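ADP-dependent L-serine kinase SerK (PDB 5X0J) catalyses the magnesium-dependent transfer of a phosphate from ADP to free L-serine, giving O-phospho-L-serine and AMP in the first step of cysteine biosynthesis. Local coordinates at residues W102-R116 / L165-Y179. The protein carries 1 engineered substitution. Sequence-based numbering, arbitrary orientation.
With SEP (phosphoserine), chain C.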
loop_
_atom_site.group_PDB
_atom_site.type_symbol
_atom_site.label_atom_id
_atom_site.label_comp_id
_atom_site.label_asym_id
_atom_site.label_seq_id
_atom_site.Cartn_x
_atom_site.Cartn_y
_atom_site.Cartn_z
ATOM N N TRP A 102 4.908 -2.784 -2.154
ATOM C CA TRP A 102 5.435 -1.533 -1.644
ATOM C C TRP A 102 6.239 -1.873 -0.402
ATOM O O TRP A 102 5.790 -2.651 0.453
ATOM C CB TRP A 102 4.320 -0.560 -1.247
ATOM C CG TRP A 102 3.463 -0.096 -2.370
ATOM C CD1 TRP A 102 2.256 -0.600 -2.742
ATOM C CD2 TRP A 102 3.727 0.998 -3.249
ATOM N NE1 TRP A 102 1.751 0.109 -3.801
ATOM C CE2 TRP A 102 2.645 1.088 -4.143
ATOM C CE3 TRP A 102 4.784 1.910 -3.372
ATOM C CZ2 TRP A 102 2.581 2.057 -5.145
ATOM C CZ3 TRP A 102 4.733 2.862 -4.378
ATOM C CH2 TRP A 102 3.641 2.925 -5.260
ATOM N N TYR A 103 7.410 -1.254 -0.284
ATOM C CA TYR A 103 8.302 -1.468 0.856
ATOM C C TYR A 103 8.154 -0.319 1.852
ATOM O O TYR A 103 8.428 0.819 1.489
ATOM C CB TYR A 103 9.760 -1.571 0.369
ATOM C CG TYR A 103 9.949 -2.608 -0.699
ATOM C CD1 TYR A 103 9.924 -3.959 -0.388
ATOM C CD2 TYR A 103 10.121 -2.247 -2.027
ATOM C CE1 TYR A 103 10.076 -4.920 -1.378
ATOM C CE2 TYR A 103 10.270 -3.190 -3.018
ATOM C CZ TYR A 103 10.261 -4.524 -2.689
ATOM O OH TYR A 103 10.404 -5.453 -3.681
ATOM N N PRO A 104 7.711 -0.603 3.100
ATOM C CA PRO A 104 7.701 0.462 4.102
ATOM C C PRO A 104 9.123 0.920 4.372
ATOM O O PRO A 104 10.044 0.094 4.364
ATOM C CB PRO A 104 7.104 -0.205 5.354
ATOM C CG PRO A 104 6.561 -1.515 4.909
ATOM C CD PRO A 104 7.251 -1.894 3.650
ATOM N N ALA A 105 9.295 2.208 4.636
ATOM C CA ALA A 105 10.614 2.782 4.927
ATOM C C ALA A 105 10.447 3.945 5.873
ATOM O O ALA A 105 9.378 4.535 5.956
ATOM C CB ALA A 105 11.296 3.243 3.652
ATOM N N PHE A 106 11.515 4.296 6.578
ATOM C CA PHE A 106 11.437 5.428 7.481
ATOM C C PHE A 106 12.697 6.251 7.542
ATOM O O PHE A 106 13.811 5.734 7.343
ATOM C CB PHE A 106 11.010 5.012 8.898
ATOM C CG PHE A 106 11.995 4.139 9.626
ATOM C CD1 PHE A 106 13.032 4.697 10.369
ATOM C CD2 PHE A 106 11.865 2.763 9.605
ATOM C CE1 PHE A 106 13.934 3.888 11.052
ATOM C CE2 PHE A 106 12.759 1.952 10.288
ATOM C CZ PHE A 106 13.795 2.516 11.016
ATOM N N LYS A 107 12.485 7.534 7.824
ATOM C CA LYS A 107 13.516 8.422 8.320
ATOM C C LYS A 107 13.228 8.557 9.813
ATOM O O LYS A 107 12.144 8.994 10.209
ATOM C CB LYS A 107 13.450 9.781 7.617
ATOM C CG LYS A 107 14.541 10.760 8.011
ATOM C CD LYS A 107 15.893 10.407 7.408
ATOM C CE LYS A 107 17.008 11.177 8.099
ATOM N NZ LYS A 107 18.355 10.754 7.643
ATOM N N GLY A 108 14.196 8.156 10.632
ATOM C CA GLY A 108 14.063 8.204 12.083
ATOM C C GLY A 108 15.048 7.292 12.773
ATOM O O GLY A 108 15.952 6.734 12.137
ATOM N N ASP A 109 14.873 7.138 14.083
ATOM C CA ASP A 109 15.842 6.417 14.897
ATOM C C ASP A 109 15.576 4.909 14.891
ATOM O O ASP A 109 14.534 4.461 15.388
ATOM C CB ASP A 109 15.834 6.917 16.333
ATOM C CG ASP A 109 16.902 6.245 17.163
ATOM O OD1 ASP A 109 18.095 6.498 16.911
ATOM O OD2 ASP A 109 16.564 5.432 18.035
ATOM N N LEU A 110 16.532 4.145 14.359
ATOM C CA LEU A 110 16.467 2.682 14.338
ATOM C C LEU A 110 16.149 2.092 15.706
ATOM O O LEU A 110 15.238 1.288 15.836
ATOM C CB LEU A 110 17.778 2.075 13.838
ATOM C CG LEU A 110 17.859 0.538 13.909
ATOM C CD1 LEU A 110 16.896 -0.089 12.900
ATOM C CD2 LEU A 110 19.288 0.059 13.709
ATOM N N ASN A 111 16.917 2.470 16.722
ATOM C CA ASN A 111 16.747 1.870 18.048
ATOM C C ASN A 111 15.342 2.077 18.620
ATOM O O ASN A 111 14.769 1.159 19.204
ATOM C CB ASN A 111 17.817 2.378 19.027
ATOM C CG ASN A 111 19.230 1.935 18.646
ATOM O OD1 ASN A 111 19.430 0.985 17.882
ATOM N ND2 ASN A 111 20.224 2.623 19.198
ATOM N N GLU A 112 14.778 3.261 18.413
ATOM C CA GLU A 112 13.404 3.545 18.828
ATOM C C GLU A 112 12.384 2.652 18.102
ATOM O O GLU A 112 11.457 2.129 18.725
ATOM C CB GLU A 112 13.069 5.015 18.573
ATOM C CG GLU A 112 11.813 5.500 19.267
ATOM C CD GLU A 112 11.631 7.007 19.166
ATOM O OE1 GLU A 112 12.116 7.629 18.183
ATOM O OE2 GLU A 112 11.007 7.572 20.078
ATOM N N VAL A 113 12.557 2.499 16.790
ATOM C CA VAL A 113 11.691 1.624 15.989
ATOM C C VAL A 113 11.830 0.171 16.473
ATOM O O VAL A 113 10.827 -0.491 16.739
ATOM C CB VAL A 113 11.968 1.764 14.466
ATOM C CG1 VAL A 113 11.174 0.744 13.654
ATOM C CG2 VAL A 113 11.620 3.172 13.983
ATOM N N VAL A 114 13.064 -0.303 16.634
ATOM C CA VAL A 114 13.299 -1.682 17.098
ATOM C C VAL A 114 12.657 -1.944 18.471
ATOM O O VAL A 114 12.013 -2.984 18.673
ATOM C CB VAL A 114 14.805 -2.031 17.093
ATOM C CG1 VAL A 114 15.068 -3.374 17.778
ATOM C CG2 VAL A 114 15.334 -2.054 15.667
ATOM N N GLU A 115 12.826 -1.014 19.408
ATOM C CA GLU A 115 12.214 -1.071 20.749
ATOM C C GLU A 115 10.699 -1.236 20.657
ATOM O O GLU A 115 10.085 -2.053 21.354
ATOM C CB GLU A 115 12.551 0.219 21.529
ATOM C CG GLU A 115 11.918 0.364 22.908
ATOM C CD GLU A 115 12.437 1.578 23.665
ATOM O OE1 GLU A 115 12.522 2.672 23.064
ATOM O OE2 GLU A 115 12.743 1.439 24.867
ATOM N N ARG A 116 10.087 -0.416 19.798
ATOM C CA ARG A 116 8.628 -0.474 19.609
ATOM C C ARG A 116 8.185 -1.778 18.944
ATOM O O ARG A 116 7.154 -2.338 19.316
ATOM C CB ARG A 116 8.102 0.737 18.822
ATOM C CG ARG A 116 8.011 2.020 19.638
ATOM C CD ARG A 116 6.816 2.015 20.584
ATOM N NE ARG A 116 5.539 2.241 19.907
ATOM C CZ ARG A 116 5.065 3.430 19.531
ATOM N NH1 ARG A 116 5.755 4.539 19.752
ATOM N NH2 ARG A 116 3.886 3.507 18.920
ATOM N N LEU A 165 4.699 1.055 12.727
ATOM C CA LEU A 165 5.119 2.152 11.856
ATOM C C LEU A 165 4.019 3.195 11.712
ATOM O O LEU A 165 4.298 4.393 11.732
ATOM C CB LEU A 165 5.526 1.632 10.477
ATOM C CG LEU A 165 6.728 0.688 10.432
ATOM C CD1 LEU A 165 6.927 0.192 9.009
ATOM C CD2 LEU A 165 7.986 1.350 10.970
ATOM N N ASP A 166 2.769 2.736 11.592
ATOM C CA ASP A 166 1.610 3.640 11.537
ATOM C C ASP A 166 1.544 4.519 12.780
ATOM O O ASP A 166 1.429 5.740 12.690
ATOM C CB ASP A 166 0.333 2.815 11.400
ATOM C CG ASP A 166 -0.879 3.636 11.032
ATOM O OD1 ASP A 166 -0.790 4.498 10.130
ATOM O OD2 ASP A 166 -1.948 3.365 11.617
ATOM N N GLU A 167 1.648 3.892 13.944
ATOM C CA GLU A 167 1.600 4.631 15.198
ATOM C C GLU A 167 2.747 5.628 15.341
ATOM O O GLU A 167 2.531 6.768 15.750
ATOM C CB GLU A 167 1.615 3.671 16.376
ATOM C CG GLU A 167 0.350 2.839 16.480
ATOM C CD GLU A 167 0.469 1.700 17.477
ATOM O OE1 GLU A 167 1.517 1.563 18.143
ATOM O OE2 GLU A 167 -0.505 0.928 17.590
ATOM N N MET A 168 3.958 5.194 15.014
ATOM C CA MET A 168 5.120 6.076 15.119
ATOM C C MET A 168 5.035 7.238 14.142
ATOM O O MET A 168 5.476 8.340 14.460
ATOM C CB MET A 168 6.419 5.295 14.941
ATOM C CG MET A 168 6.663 4.303 16.070
ATOM S SD MET A 168 8.242 3.449 15.988
ATOM C CE MET A 168 9.328 4.717 16.662
ATOM N N SER A 169 4.461 6.985 12.969
ATOM C CA SER A 169 4.203 8.027 11.970
ATOM C C SER A 169 3.209 9.068 12.497
ATOM O O SER A 169 3.436 10.279 12.417
ATOM C CB SER A 169 3.687 7.364 10.692
ATOM O OG SER A 169 3.113 8.286 9.791
ATOM N N VAL A 170 2.104 8.586 13.055
ATOM C CA VAL A 170 1.082 9.480 13.632
ATOM C C VAL A 170 1.642 10.290 14.801
ATOM O O VAL A 170 1.314 11.474 14.953
ATOM C CB VAL A 170 -0.177 8.688 14.035
ATOM C CG1 VAL A 170 -1.152 9.543 14.841
ATOM C CG2 VAL A 170 -0.868 8.144 12.788
ATOM N N GLU A 171 2.489 9.655 15.605
ATOM C CA GLU A 171 3.151 10.324 16.732
ATOM C C GLU A 171 4.237 11.332 16.302
ATOM O O GLU A 171 4.701 12.115 17.129
ATOM C CB GLU A 171 3.762 9.280 17.680
ATOM C CG GLU A 171 2.742 8.401 18.419
ATOM C CD GLU A 171 3.315 7.068 18.865
ATOM O OE1 GLU A 171 4.546 6.978 19.050
ATOM O OE2 GLU A 171 2.534 6.091 19.039
ATOM N N GLY A 172 4.644 11.315 15.034
ATOM C CA GLY A 172 5.687 12.214 14.530
ATOM C C GLY A 172 7.108 11.741 14.777
ATOM O O GLY A 172 8.060 12.465 14.471
ATOM N N LYS A 173 7.273 10.527 15.298
ATOM C CA LYS A 173 8.592 9.994 15.622
ATOM C C LYS A 173 9.365 9.603 14.368
ATOM O O LYS A 173 10.595 9.653 14.364
ATOM C CB LYS A 173 8.475 8.801 16.569
ATOM C CG LYS A 173 7.933 9.172 17.940
ATOM C CD LYS A 173 7.881 7.961 18.855
ATOM C CE LYS A 173 7.662 8.359 20.308
ATOM N NZ LYS A 173 6.342 9.009 20.518
ATOM N N ILE A 174 8.654 9.189 13.317
ATOM C CA ILE A 174 9.278 8.842 12.046
ATOM C C ILE A 174 8.541 9.484 10.891
ATOM O O ILE A 174 7.366 9.841 11.021
ATOM C CB ILE A 174 9.316 7.306 11.800
ATOM C CG1 ILE A 174 7.903 6.683 11.715
ATOM C CG2 ILE A 174 10.157 6.610 12.863
ATOM C CD1 ILE A 174 7.918 5.225 11.298
ATOM N N GLU A 175 9.251 9.630 9.776
ATOM C CA GLU A 175 8.627 9.897 8.487
ATOM C C GLU A 175 8.475 8.540 7.805
ATOM O O GLU A 175 9.467 7.858 7.571
ATOM C CB GLU A 175 9.502 10.850 7.665
ATOM C CG GLU A 175 8.802 11.529 6.495
ATOM C CD GLU A 175 9.201 12.988 6.357
ATOM O OE1 GLU A 175 8.408 13.869 6.765
ATOM O OE2 GLU A 175 10.327 13.247 5.879
ATOM N N LEU A 176 7.237 8.155 7.511
ATOM C CA LEU A 176 6.914 6.863 6.903
ATOM C C LEU A 176 6.661 7.063 5.413
ATOM O O LEU A 176 5.784 7.844 5.026
ATOM C CB LEU A 176 5.681 6.260 7.575
ATOM C CG LEU A 176 5.120 4.943 7.029
ATOM C CD1 LEU A 176 6.152 3.827 7.051
ATOM C CD2 LEU A 176 3.890 4.554 7.836
ATOM N N ILE A 177 7.441 6.362 4.588
ATOM C CA ILE A 177 7.342 6.444 3.130
ATOM C C ILE A 177 7.311 5.024 2.585
ATOM O O ILE A 177 8.043 4.163 3.078
ATOM C CB ILE A 177 8.555 7.180 2.508
ATOM C CG1 ILE A 177 8.735 8.568 3.143
ATOM C CG2 ILE A 177 8.415 7.281 0.990
ATOM C CD1 ILE A 177 10.017 9.285 2.763
ATOM N N TYR A 178 6.490 4.780 1.567
ATOM C CA TYR A 178 6.417 3.474 0.925
ATOM C C TYR A 178 7.059 3.544 -0.463
ATOM O O TYR A 178 6.705 4.410 -1.268
ATOM C CB TYR A 178 4.962 3.006 0.835
ATOM C CG TYR A 178 4.452 2.406 2.126
ATOM C CD1 TYR A 178 4.010 3.214 3.173
ATOM C CD2 TYR A 178 4.420 1.034 2.293
ATOM C CE1 TYR A 178 3.547 2.658 4.362
ATOM C CE2 TYR A 178 3.952 0.457 3.471
ATOM C CZ TYR A 178 3.514 1.275 4.503
ATOM O OH TYR A 178 3.044 0.706 5.676
ATOM N N TYR A 179 7.999 2.635 -0.733
ATOM C CA TYR A 179 8.720 2.591 -2.012
ATOM C C TYR A 179 8.272 1.440 -2.876
ATOM O O TYR A 179 8.177 0.327 -2.398
ATOM C CB TYR A 179 10.230 2.438 -1.772
ATOM C CG TYR A 179 10.896 3.713 -1.329
ATOM C CD1 TYR A 179 10.806 4.144 -0.010
ATOM C CD2 TYR A 179 11.597 4.508 -2.235
ATOM C CE1 TYR A 179 11.398 5.334 0.394
ATOM C CE2 TYR A 179 12.204 5.688 -1.838
ATOM C CZ TYR A 179 12.106 6.096 -0.523
ATOM O OH TYR A 179 12.689 7.283 -0.133
HETATM N N SEP C . -3.281 -1.899 -3.822
HETATM C CA SEP C . -2.533 -0.634 -4.098
HETATM C CB SEP C . -1.733 -0.246 -2.853
HETATM O OG SEP C . -2.629 -0.090 -1.754
HETATM C C SEP C . -1.672 -0.789 -5.324
HETATM O O SEP C . -0.734 0.006 -5.530
HETATM O OXT SEP C . -1.886 -1.704 -6.141
HETATM P P SEP C . -3.667 1.155 -1.691
HETATM O O1P SEP C . -2.997 2.276 -2.471
HETATM O O2P SEP C . -3.759 1.401 -0.219
HETATM O O3P SEP C . -4.943 0.636 -2.303
HETATM O O HOH W 1 12.984 8.751 15.450
#
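Glu171 OE1 takes two donors: Arg116 NH1, at 2.8 Å through the syn lone pair, and Lys173 NZ on the anti side, well out of the carboxylate plane. Arg116 meets this carboxylate end-on, its NH2 reaching Glu171 OE2 at 2.9 Å, with the two flat groups nearly coplanar (22° apart). The same NH2 also bonds to the anti lone pair of Glu167 OE1, 3.2 Å away, whose other oxygen is paired with Lys163. Bends at chi2 and chi3 fold the arginine so that Met168 CG lies over one guanidinium face, while Met168 CE reaches on to Glu112 CG and Val113 CG2. A methionine in place of Arg116 would probably leave the two carboxylates of Glu171 and Glu167 without the positive charge they share, and cost helix 110-119 its salt bridges to both. Beside this network, one water bridges Asp109 N, Glu112 OE1 and Lys173 O.

From there the two strands run on as an antiparallel ladder, Lys107 with Glu175 through Tyr103 with Tyr179; Tyr103 N to Tyr179 O is short and straight (2.7 Å, 173°), whereas Ala105 N to Ile177 O is weak. Pro104 CA sits over the Tyr178 ring in a CH-pi contact, 4.0 Å from its centroid, and Leu165 CD1 packs on Pro104 CB. At the far end Trp102 NE1 donates to the phosphoserine carboxylate O at 3.0 Å, linking this ladder to the phosphoserine pocket. Strand 98-107 also pairs with strand 196-199, and Phe106 and Leu165 both pack on Phe198 of that strand, while helix 182-190 touches Tyr103 and Tyr179 on the other face.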